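Local coordinates for sensor protein (Shewanella oneidensis, PDB 3LIC) that probably senses an extracellular signal through its PDC-fold domain and relays it across the membrane to its own histidine kinase part in a two-component system, at residues Q16-S21 with L243-E248; L186-R191 with L252-V257. All blocks are in the same frame, centred on the assembly; numbering follows the deposited sequence.

Contact 1 (Q16-S21 with L243-E248); sequences QESSHS and LASVAE
One and a half turns of helix, residues 16-21, run along strand residues 243-248 in the same general direction, the two short axes crossing at -31° with a closest approach of 7.2 Å. That is a near spacing for a helix on a strand, and it goes with the small side chains at the interface: two serines and an alanine do nearly all the touching. The backbones come nearest at Ser19 and Ala247, whose CA atoms lie 5.5 Å apart.

Ser18 points toward the strand and is the centre of the contact. Its OG sits in the crowded position between the backbone N and the carbonyl carbon (chi1 69°), and reaches Ser245 OG at 3.0 Å in a hydrogen bond. Ser245 OG, anti to its own backbone N (chi1 179°), comes up tip to tip and also bonds to Gln231, so the buried hydroxyl pair is tied to the neighbouring strand 230-235. Ser18 OG has further, weak bonds back to the carbonyls of Leu14 and Ala15 on its own helix. Two residues along the strand, Ala247 points the same way as Ser245: its CB lies against the helix backbone, 3.4 Å from Ser18 O and 3.9 Å from Ser19 N.

Val246, between them, turns to the other face of the sheet and packs on Phe220, Leu223 and Leu224 of helix 218-226. The strand is thus sandwiched between that helix and the long helix 2-46, with strands 230-235 and 255-261 hydrogen-bonded along its two edges, as in a PDC domain.

Contact 2 (L186-R191 with L252-V257); sequences LDDQGR and LKWRVV
The guanidinium of Arg255 and the ring of Trp254 grip the same turn by different means. Bends at chi2 (72°) and chi3 (48°) fold the arginine back toward residues 186-191, where NH2 gives a straight hydrogen bond to Asp187 O, 3.0 Å away and in the guanidinium plane. That carbonyl also accepts from Gly190 N, closing a type I turn from Asp187 to Gly190. Asp187 CA sits over one face of the five-membered ring of Trp254, 3.9 Å from its centroid, in a CH-pi contact. The Asp188 carboxylate plane is 13° from that of the indole, though the two side chains cross obliquely; Asp188 CB rests 3.4 Å from Leu252 O.

Asp187 turns its own carboxylate away into the loop. OD1 accepts from Gln189 N, making an Asx turn, and from Arg191 N, both from above the carboxylate plane. Leu186 and Arg255 form an antiparallel hydrogen-bonded pair: Leu186 N to Arg255 O and Arg255 N to Leu186 O are both 2.9 Å.

Strand 183-186 thereby joins strand 255-261, and the turn leads into strand 192-194 at the sheet's edge. Arg255 NH1 bonds to Leu224 O of helix 218-226, while Trp254 packs on Leu29 of helix 2-46 and meets Trp132 edge-to-face.

How the contacts relate
Contacts 1 and 2 have their centres about 12 Å apart and both reach the same five-stranded antiparallel sheet, contact 1 from helix 2-46. Their second segments sit on successive, adjacent strands, 241-248 and 255-261, which are joined directly where Ala247 N probably hydrogen-bonds to Val256 O at 2.8 Å. Along the chain the segments alternate: 16-21, 186-191, 243-248, then 252-257. Contact 1 docks the N-terminal helix 2-46 of this fragment onto strand 241-248, while contact 2 fastens the turn between strands 183-186 and 192-194 to strand 255-261. Helix 2-46 reaches both neighbourhoods and runs on beside the six-stranded sheet, consistent with a two-lobed PDC sensor built along one long helix.

Contact 1 (Q16-S21 with L243-E248)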
loop_
_atom_site.group_PDB
_atom_site.type_symbol
_atom_site.label_atom_id
_atom_site.label_comp_id
_atom_site.label_asym_id
_atom_site.label_seq_id
_atom_site.Cartn_x
_atom_site.Cartn_y
_atom_site.Cartn_z
ATOM N N GLN A 16 13.277 -4.834 -17.549
ATOM C CA GLN A 16 11.990 -5.178 -18.051
ATOM C C GLN A 16 11.095 -5.598 -16.876
ATOM O O GLN A 16 9.922 -5.237 -16.836
ATOM C CB GLN A 16 12.059 -6.274 -19.092
ATOM C CG GLN A 16 12.147 -5.714 -20.522
ATOM C CD GLN A 16 11.858 -6.785 -21.531
ATOM O OE1 GLN A 16 10.795 -6.788 -22.177
ATOM N NE2 GLN A 16 12.765 -7.737 -21.635
ATOM N N GLU A 17 11.644 -6.355 -15.934
ATOM C CA GLU A 17 10.843 -6.836 -14.839
ATOM C C GLU A 17 10.345 -5.739 -13.957
ATOM O O GLU A 17 9.202 -5.777 -13.554
ATOM C CB GLU A 17 11.647 -7.781 -13.981
ATOM C CG GLU A 17 11.731 -9.104 -14.610
ATOM C CD GLU A 17 12.677 -9.997 -13.888
ATOM O OE1 GLU A 17 12.751 -9.907 -12.650
ATOM O OE2 GLU A 17 13.364 -10.798 -14.558
ATOM N N SER A 18 11.206 -4.785 -13.610
ATOM C CA SER A 18 10.851 -3.738 -12.686
ATOM C C SER A 18 9.837 -2.791 -13.382
ATOM O O SER A 18 8.882 -2.319 -12.786
ATOM C CB SER A 18 12.104 -3.005 -12.236
ATOM O OG SER A 18 12.599 -2.286 -13.344
ATOM N N SER A 19 10.040 -2.540 -14.663
ATOM C CA SER A 19 9.100 -1.751 -15.446
ATOM C C SER A 19 7.697 -2.380 -15.533
ATOM O O SER A 19 6.718 -1.686 -15.356
ATOM C CB SER A 19 9.637 -1.622 -16.854
ATOM O OG SER A 19 8.717 -0.897 -17.617
ATOM N N HIS A 20 7.608 -3.676 -15.862
ATOM C CA HIS A 20 6.329 -4.423 -15.846
ATOM C C HIS A 20 5.663 -4.436 -14.437
ATOM O O HIS A 20 4.450 -4.254 -14.307
ATOM C CB HIS A 20 6.508 -5.869 -16.348
ATOM C CG HIS A 20 6.768 -5.974 -17.837
ATOM N ND1 HIS A 20 7.812 -5.317 -18.470
ATOM C CD2 HIS A 20 6.139 -6.682 -18.811
ATOM C CE1 HIS A 20 7.810 -5.608 -19.760
ATOM N NE2 HIS A 20 6.802 -6.431 -19.994
ATOM N N SER A 21 6.462 -4.682 -13.411
ATOM C CA SER A 21 5.999 -4.680 -12.040
ATOM C C SER A 21 5.577 -3.305 -11.507
ATOM O O SER A 21 4.638 -3.228 -10.706
ATOM C CB SER A 21 7.075 -5.232 -11.146
ATOM O OG SER A 21 6.966 -6.619 -11.235
ATOM N N LEU A 243 22.250 -7.435 -8.173
ATOM C CA LEU A 243 21.983 -6.502 -9.233
ATOM C C LEU A 243 20.519 -6.064 -9.077
ATOM O O LEU A 243 19.650 -6.896 -8.761
ATOM C CB LEU A 243 22.246 -7.180 -10.604
ATOM C CG LEU A 243 23.669 -7.054 -11.213
ATOM C CD1 LEU A 243 24.781 -7.288 -10.237
ATOM C CD2 LEU A 243 23.787 -7.962 -12.429
ATOM N N ALA A 244 20.238 -4.773 -9.258
ATOM C CA ALA A 244 18.898 -4.214 -8.934
ATOM C C ALA A 244 18.464 -3.265 -10.020
ATOM O O ALA A 244 19.299 -2.627 -10.699
ATOM C CB ALA A 244 18.923 -3.490 -7.633
ATOM N N SER A 245 17.164 -3.179 -10.198
ATOM C CA SER A 245 16.604 -2.269 -11.142
ATOM C C SER A 245 15.447 -1.579 -10.469
ATOM O O SER A 245 14.586 -2.238 -9.888
ATOM C CB SER A 245 16.134 -3.025 -12.373
ATOM O OG SER A 245 15.572 -2.153 -13.297
ATOM N N VAL A 246 15.415 -0.252 -10.582
ATOM C CA VAL A 246 14.453 0.603 -9.928
ATOM C C VAL A 246 13.580 1.140 -11.027
ATOM O O VAL A 246 14.091 1.630 -12.015
ATOM C CB VAL A 246 15.176 1.824 -9.301
ATOM C CG1 VAL A 246 14.172 2.872 -8.706
ATOM C CG2 VAL A 246 16.214 1.377 -8.287
ATOM N N ALA A 247 12.254 1.078 -10.856
ATOM C CA ALA A 247 11.337 1.682 -11.810
ATOM C C ALA A 247 10.399 2.569 -11.020
ATOM O O ALA A 247 10.046 2.270 -9.877
ATOM C CB ALA A 247 10.556 0.640 -12.547
ATOM N N GLU A 248 9.988 3.659 -11.650
ATOM C CA GLU A 248 9.078 4.584 -11.022
ATOM C C GLU A 248 7.580 4.288 -11.324
ATOM O O GLU A 248 7.205 3.837 -12.417
ATOM C CB GLU A 248 9.452 5.992 -11.435
ATOM C CG GLU A 248 8.599 7.003 -10.745
ATOM C CD GLU A 248 9.292 8.330 -10.619
ATOM O OE1 GLU A 248 9.977 8.528 -9.591
ATOM O OE2 GLU A 248 9.154 9.152 -11.554
#

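Contact 2 (L186-R191 with L252-V257)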
loop_
_atom_site.group_PDB
_atom_site.type_symbol
_atom_site.label_atom_id
_atom_site.label_comp_id
_atom_site.label_asym_id
_atom_site.label_seq_id
_atom_site.Cartn_x
_atom_site.Cartn_y
_atom_site.Cartn_z
ATOM N N LEU A 186 9.028 1.336 -2.516
ATOM C CA LEU A 186 9.319 2.511 -1.709
ATOM C C LEU A 186 8.262 3.539 -2.095
ATOM O O LEU A 186 7.862 3.570 -3.234
ATOM C CB LEU A 186 10.670 3.047 -2.130
ATOM C CG LEU A 186 11.876 2.154 -1.934
ATOM C CD1 LEU A 186 13.136 2.894 -2.533
ATOM C CD2 LEU A 186 12.018 1.922 -0.414
ATOM N N ASP A 187 7.783 4.346 -1.161
ATOM C CA ASP A 187 6.943 5.447 -1.514
ATOM C C ASP A 187 7.793 6.587 -2.177
ATOM O O ASP A 187 8.953 6.413 -2.472
ATOM C CB ASP A 187 6.176 5.950 -0.300
ATOM C CG ASP A 187 7.039 6.724 0.664
ATOM O OD1 ASP A 187 8.199 7.058 0.373
ATOM O OD2 ASP A 187 6.551 7.013 1.770
ATOM N N ASP A 188 7.187 7.737 -2.411
ATOM C CA ASP A 188 7.844 8.829 -3.131
ATOM C C ASP A 188 8.909 9.474 -2.249
ATOM O O ASP A 188 9.796 10.163 -2.759
ATOM C CB ASP A 188 6.830 9.890 -3.537
ATOM C CG ASP A 188 5.965 10.314 -2.377
ATOM O OD1 ASP A 188 5.274 9.447 -1.795
ATOM O OD2 ASP A 188 6.005 11.491 -2.007
ATOM N N GLN A 189 8.863 9.226 -0.943
ATOM C CA GLN A 189 9.866 9.819 -0.092
ATOM C C GLN A 189 10.940 8.799 0.139
ATOM O O GLN A 189 11.854 9.029 0.911
ATOM C CB GLN A 189 9.282 10.192 1.277
ATOM C CG GLN A 189 8.161 11.223 1.228
ATOM C CD GLN A 189 8.665 12.610 0.769
ATOM O OE1 GLN A 189 7.934 13.350 0.106
ATOM N NE2 GLN A 189 9.920 12.958 1.116
ATOM N N GLY A 190 10.824 7.635 -0.475
ATOM C CA GLY A 190 11.862 6.644 -0.241
ATOM C C GLY A 190 11.624 5.802 0.992
ATOM O O GLY A 190 12.479 5.051 1.377
ATOM N N ARG A 191 10.461 5.882 1.624
ATOM C CA ARG A 191 10.249 5.027 2.757
ATOM C C ARG A 191 9.671 3.658 2.357
ATOM O O ARG A 191 8.973 3.536 1.368
ATOM C CB ARG A 191 9.371 5.736 3.799
ATOM C CG ARG A 191 10.058 6.991 4.449
ATOM C CD ARG A 191 9.382 7.399 5.780
ATOM N NE ARG A 191 7.915 7.279 5.748
ATOM C CZ ARG A 191 7.103 8.081 5.047
ATOM N NH1 ARG A 191 7.612 9.056 4.296
ATOM N NH2 ARG A 191 5.780 7.914 5.099
ATOM N N LEU A 252 2.354 8.896 -8.681
ATOM C CA LEU A 252 2.632 8.687 -7.283
ATOM C C LEU A 252 4.114 8.774 -6.988
ATOM O O LEU A 252 4.513 9.273 -5.936
ATOM C CB LEU A 252 2.070 7.317 -6.848
ATOM C CG LEU A 252 0.538 7.192 -6.839
ATOM C CD1 LEU A 252 0.208 5.738 -6.967
ATOM C CD2 LEU A 252 -0.147 7.819 -5.576
ATOM N N LYS A 253 4.931 8.295 -7.921
ATOM C CA LYS A 253 6.384 8.381 -7.806
ATOM C C LYS A 253 6.839 7.434 -6.733
ATOM O O LYS A 253 7.924 7.574 -6.175
ATOM C CB LYS A 253 6.792 9.809 -7.449
ATOM C CG LYS A 253 6.642 10.716 -8.637
ATOM C CD LYS A 253 6.037 12.009 -8.177
ATOM C CE LYS A 253 6.336 13.070 -9.206
ATOM N NZ LYS A 253 7.795 12.878 -9.495
ATOM N N TRP A 254 5.995 6.467 -6.404
ATOM C CA TRP A 254 6.540 5.333 -5.707
ATOM C C TRP A 254 7.524 4.634 -6.662
ATOM O O TRP A 254 7.426 4.815 -7.921
ATOM C CB TRP A 254 5.441 4.372 -5.291
ATOM C CG TRP A 254 4.456 4.963 -4.356
ATOM C CD1 TRP A 254 4.278 6.302 -4.045
ATOM C CD2 TRP A 254 3.448 4.244 -3.623
ATOM N NE1 TRP A 254 3.239 6.428 -3.151
ATOM C CE2 TRP A 254 2.718 5.186 -2.883
ATOM C CE3 TRP A 254 3.136 2.890 -3.494
ATOM C CZ2 TRP A 254 1.662 4.824 -2.068
ATOM C CZ3 TRP A 254 2.095 2.532 -2.680
ATOM C CH2 TRP A 254 1.363 3.492 -1.987
ATOM N N ARG A 255 8.449 3.867 -6.038
ATOM C CA ARG A 255 9.421 3.006 -6.719
ATOM C C ARG A 255 9.232 1.486 -6.513
ATOM O O ARG A 255 8.949 1.007 -5.413
ATOM C CB ARG A 255 10.841 3.343 -6.282
ATOM C CG ARG A 255 11.586 4.351 -7.191
ATOM C CD ARG A 255 11.053 5.758 -7.038
ATOM N NE ARG A 255 10.905 6.193 -5.644
ATOM C CZ ARG A 255 11.889 6.643 -4.874
ATOM N NH1 ARG A 255 13.129 6.685 -5.327
ATOM N NH2 ARG A 255 11.622 7.030 -3.623
ATOM N N VAL A 256 9.479 0.721 -7.564
ATOM C CA VAL A 256 9.521 -0.699 -7.421
ATOM C C VAL A 256 10.944 -1.033 -7.677
ATOM O O VAL A 256 11.509 -0.561 -8.665
ATOM C CB VAL A 256 8.648 -1.366 -8.471
ATOM C CG1 VAL A 256 8.970 -2.854 -8.566
ATOM C CG2 VAL A 256 7.155 -1.141 -8.096
ATOM N N VAL A 257 11.538 -1.807 -6.779
ATOM C CA VAL A 257 12.903 -2.275 -6.968
ATOM C C VAL A 257 12.911 -3.795 -7.141
ATOM O O VAL A 257 12.409 -4.506 -6.284
ATOM C CB VAL A 257 13.762 -1.955 -5.731
ATOM C CG1 VAL A 257 15.240 -2.392 -5.961
ATOM C CG2 VAL A 257 13.642 -0.470 -5.362
#